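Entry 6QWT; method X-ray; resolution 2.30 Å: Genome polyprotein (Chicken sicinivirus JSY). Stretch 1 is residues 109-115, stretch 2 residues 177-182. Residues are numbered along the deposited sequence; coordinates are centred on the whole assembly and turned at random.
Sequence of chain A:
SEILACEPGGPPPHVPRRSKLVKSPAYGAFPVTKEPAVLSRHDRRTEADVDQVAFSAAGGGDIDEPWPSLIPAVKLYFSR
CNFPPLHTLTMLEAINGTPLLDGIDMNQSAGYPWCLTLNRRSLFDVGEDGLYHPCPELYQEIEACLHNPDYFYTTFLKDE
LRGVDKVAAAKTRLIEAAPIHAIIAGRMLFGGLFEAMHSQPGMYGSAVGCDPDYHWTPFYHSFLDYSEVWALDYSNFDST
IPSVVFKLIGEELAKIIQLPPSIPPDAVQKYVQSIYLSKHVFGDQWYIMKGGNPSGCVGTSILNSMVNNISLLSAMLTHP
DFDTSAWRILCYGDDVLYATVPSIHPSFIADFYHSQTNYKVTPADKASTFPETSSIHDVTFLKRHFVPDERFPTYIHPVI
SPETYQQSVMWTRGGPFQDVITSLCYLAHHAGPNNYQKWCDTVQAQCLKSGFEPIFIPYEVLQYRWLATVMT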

# COMPACT_ATOMS: atom_id res chain seq x y z
N SER A 109 0.07 -10.23 -12.88
CA SER A 109 -1.04 -11.02 -13.38
C SER A 109 -1.96 -10.18 -14.26
O SER A 109 -2.10 -8.97 -14.07
CB SER A 109 -1.84 -11.61 -12.22
OG SER A 109 -3.00 -12.27 -12.70
N ALA A 110 -2.58 -10.83 -15.24
CA ALA A 110 -3.54 -10.16 -16.11
C ALA A 110 -4.92 -10.07 -15.49
O ALA A 110 -5.77 -9.34 -16.01
CB ALA A 110 -3.61 -10.87 -17.46
N GLY A 111 -5.17 -10.78 -14.39
CA GLY A 111 -6.46 -10.72 -13.72
C GLY A 111 -7.53 -11.51 -14.44
O GLY A 111 -7.34 -12.06 -15.52
N TYR A 112 -8.70 -11.55 -13.80
CA TYR A 112 -9.83 -12.33 -14.30
C TYR A 112 -10.56 -11.57 -15.41
O TYR A 112 -10.81 -10.37 -15.29
CB TYR A 112 -10.81 -12.63 -13.16
CG TYR A 112 -11.76 -13.75 -13.48
CD1 TYR A 112 -11.38 -15.07 -13.32
CD2 TYR A 112 -13.03 -13.49 -13.97
CE1 TYR A 112 -12.24 -16.11 -13.63
CE2 TYR A 112 -13.90 -14.51 -14.28
CZ TYR A 112 -13.50 -15.82 -14.10
OH TYR A 112 -14.36 -16.84 -14.41
N PRO A 113 -10.93 -12.25 -16.51
CA PRO A 113 -10.74 -13.69 -16.74
C PRO A 113 -9.46 -14.04 -17.51
O PRO A 113 -9.25 -15.22 -17.80
CB PRO A 113 -11.97 -14.07 -17.56
CG PRO A 113 -12.21 -12.85 -18.40
CD PRO A 113 -11.77 -11.65 -17.57
N TRP A 114 -8.64 -13.04 -17.84
CA TRP A 114 -7.44 -13.29 -18.63
C TRP A 114 -6.51 -14.28 -17.95
O TRP A 114 -5.97 -15.18 -18.59
CB TRP A 114 -6.70 -11.98 -18.91
CG TRP A 114 -7.59 -10.82 -19.27
CD1 TRP A 114 -8.08 -9.87 -18.42
CD2 TRP A 114 -8.07 -10.48 -20.58
NE1 TRP A 114 -8.84 -8.97 -19.12
CE2 TRP A 114 -8.86 -9.32 -20.44
CE3 TRP A 114 -7.92 -11.05 -21.85
CZ2 TRP A 114 -9.49 -8.72 -21.53
CZ3 TRP A 114 -8.55 -10.45 -22.92
CH2 TRP A 114 -9.32 -9.29 -22.76
N CYS A 115 -6.32 -14.13 -16.63
CA CYS A 115 -5.34 -14.92 -15.88
C CYS A 115 -5.69 -16.40 -15.86
O CYS A 115 -5.03 -17.19 -15.18
CB CYS A 115 -5.25 -14.39 -14.45
SG CYS A 115 -6.76 -14.70 -13.51
N ALA A 177 -6.22 -8.63 -6.86
CA ALA A 177 -5.70 -8.05 -8.09
C ALA A 177 -6.85 -7.73 -9.03
O ALA A 177 -7.71 -8.58 -9.29
CB ALA A 177 -4.70 -8.99 -8.76
N ALA A 178 -6.87 -6.50 -9.54
CA ALA A 178 -7.84 -6.10 -10.54
C ALA A 178 -7.40 -6.59 -11.92
O ALA A 178 -6.22 -6.83 -12.16
CB ALA A 178 -8.00 -4.58 -10.55
N PRO A 179 -8.35 -6.77 -12.84
CA PRO A 179 -7.98 -7.22 -14.19
C PRO A 179 -7.32 -6.10 -14.99
O PRO A 179 -7.49 -4.91 -14.71
CB PRO A 179 -9.31 -7.64 -14.81
CG PRO A 179 -10.34 -6.87 -14.06
CD PRO A 179 -9.81 -6.68 -12.66
N ILE A 180 -6.58 -6.51 -16.03
CA ILE A 180 -5.73 -5.58 -16.77
C ILE A 180 -6.57 -4.51 -17.47
O ILE A 180 -6.16 -3.35 -17.57
CB ILE A 180 -4.83 -6.35 -17.76
CG1 ILE A 180 -3.95 -5.39 -18.56
CG2 ILE A 180 -5.67 -7.23 -18.70
CD1 ILE A 180 -2.98 -4.59 -17.70
N HIS A 181 -7.76 -4.88 -17.96
CA HIS A 181 -8.58 -3.89 -18.65
C HIS A 181 -9.18 -2.88 -17.67
O HIS A 181 -9.39 -1.72 -18.03
CB HIS A 181 -9.69 -4.57 -19.47
CG HIS A 181 -10.67 -5.35 -18.65
ND1 HIS A 181 -10.35 -6.55 -18.05
CD2 HIS A 181 -11.97 -5.13 -18.36
CE1 HIS A 181 -11.41 -7.02 -17.41
NE2 HIS A 181 -12.40 -6.17 -17.59
N ALA A 182 -9.45 -3.30 -16.43
CA ALA A 182 -9.90 -2.35 -15.42
C ALA A 182 -8.76 -1.45 -14.95
O ALA A 182 -8.99 -0.30 -14.58
CB ALA A 182 -10.52 -3.08 -14.23
O HOH W 1 -4.14 -7.10 -13.96
O HOH W 2 -9.04 -9.71 -11.47

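Stretch 2 leaves a strand at Ala 177, turns through Ala 178 and Pro 179, and enters a helix at Ile 180; stretch 1 packs beside it without regular helix or strand. The two bury 304 Å² between them, both sides summed, through direct and water-mediated hydrogen bonds and apolar contacts.

At Ala 177 the link is made by solvent. Water 2 donates to Ala 177 O at 2.8 Å and accepts from Tyr 112 N at 3.0 Å, joining two backbones that do not touch here. The CA-to-CB bond of Ala 177 points toward stretch 1, yet Ala 177 CB is still 5.2 Å from Ser 109 CB, its nearest approach.

Ala 178 directs its CB away, leaving its carbonyl to serve the interface. Water 1 donates to Ala 178 O and to Ser 109 O, 2.8 Å in each case, and so forms a second bridge. Gly 111 CA lies beside the same carbonyl, 4.2 Å from Ala 178 O.

Pro 179 occupies the N-cap position, and Pro 179 CA lies 3.8 Å from Gly 111 CA, the closer of the two CA pairs in register. This spacing explains the glycine. An ideal CB on Gly 111 would fall 2.4 Å from Pro 179 CA and 2.9 Å from Ala 178 O, both clashes, and the phi of 77° independently favours glycine. Gly 111 is also tied into its own stretch, with its N donating to Ser 109 OG at 3.1 Å and its O accepting from Cys 115 N at 2.6 Å. The proline ring meets stretch 1 through CB: Pro 179 CB lies 3.2 Å from Tyr 112 O. Pro 179 CB is also 4.4 Å from Trp 114 CD1, near the plane of the indole at its edge. Pro 179 CA also makes a CA-H...O contact with Ala 110 O, 3.6 Å long with 130° at the hydrogen.

That carbonyl has a stronger partner in Ile 180. Ile 180 N donates to Ala 110 O at 2.9 Å with an N-H...O angle of 145°; the first residue of the helix has an amide that the helix's own carbonyls cannot reach, and Ala 110 supplies the acceptor. The isoleucine CA-to-CB bond points toward stretch 1, although the end of the side chain leads away. With chi1 at 180° (t), CG2 sits 3.8 Å from the centroid of the five-membered ring of Trp 114 and 25° off its normal, a CH-pi contact over the face. The nearest ring atom is Trp 114 CD1, 3.6 Å from Ile 180 CG2. Ala 110 CB adds a looser apolar contact, 4.4 Å from Ile 180 CG2. Both residues are buried, and a branched apolar side chain suits a site where its methyl covers the indole.

His 181 completes the interface. Its chi1 of 63° (p) and the chi1 of -42° (m) at Trp 114 bring Trp 114 NE1 to 3.0 Å from His 181 ND1, and the N-H...N angle of 176° is nearly linear. The indole NH donates, so ND1 acts as acceptor. The rings meet rim to rim, their planes at 68° and centroids 5.2 Å apart, an arrangement compatible with hydrogen bonding rather than stacking.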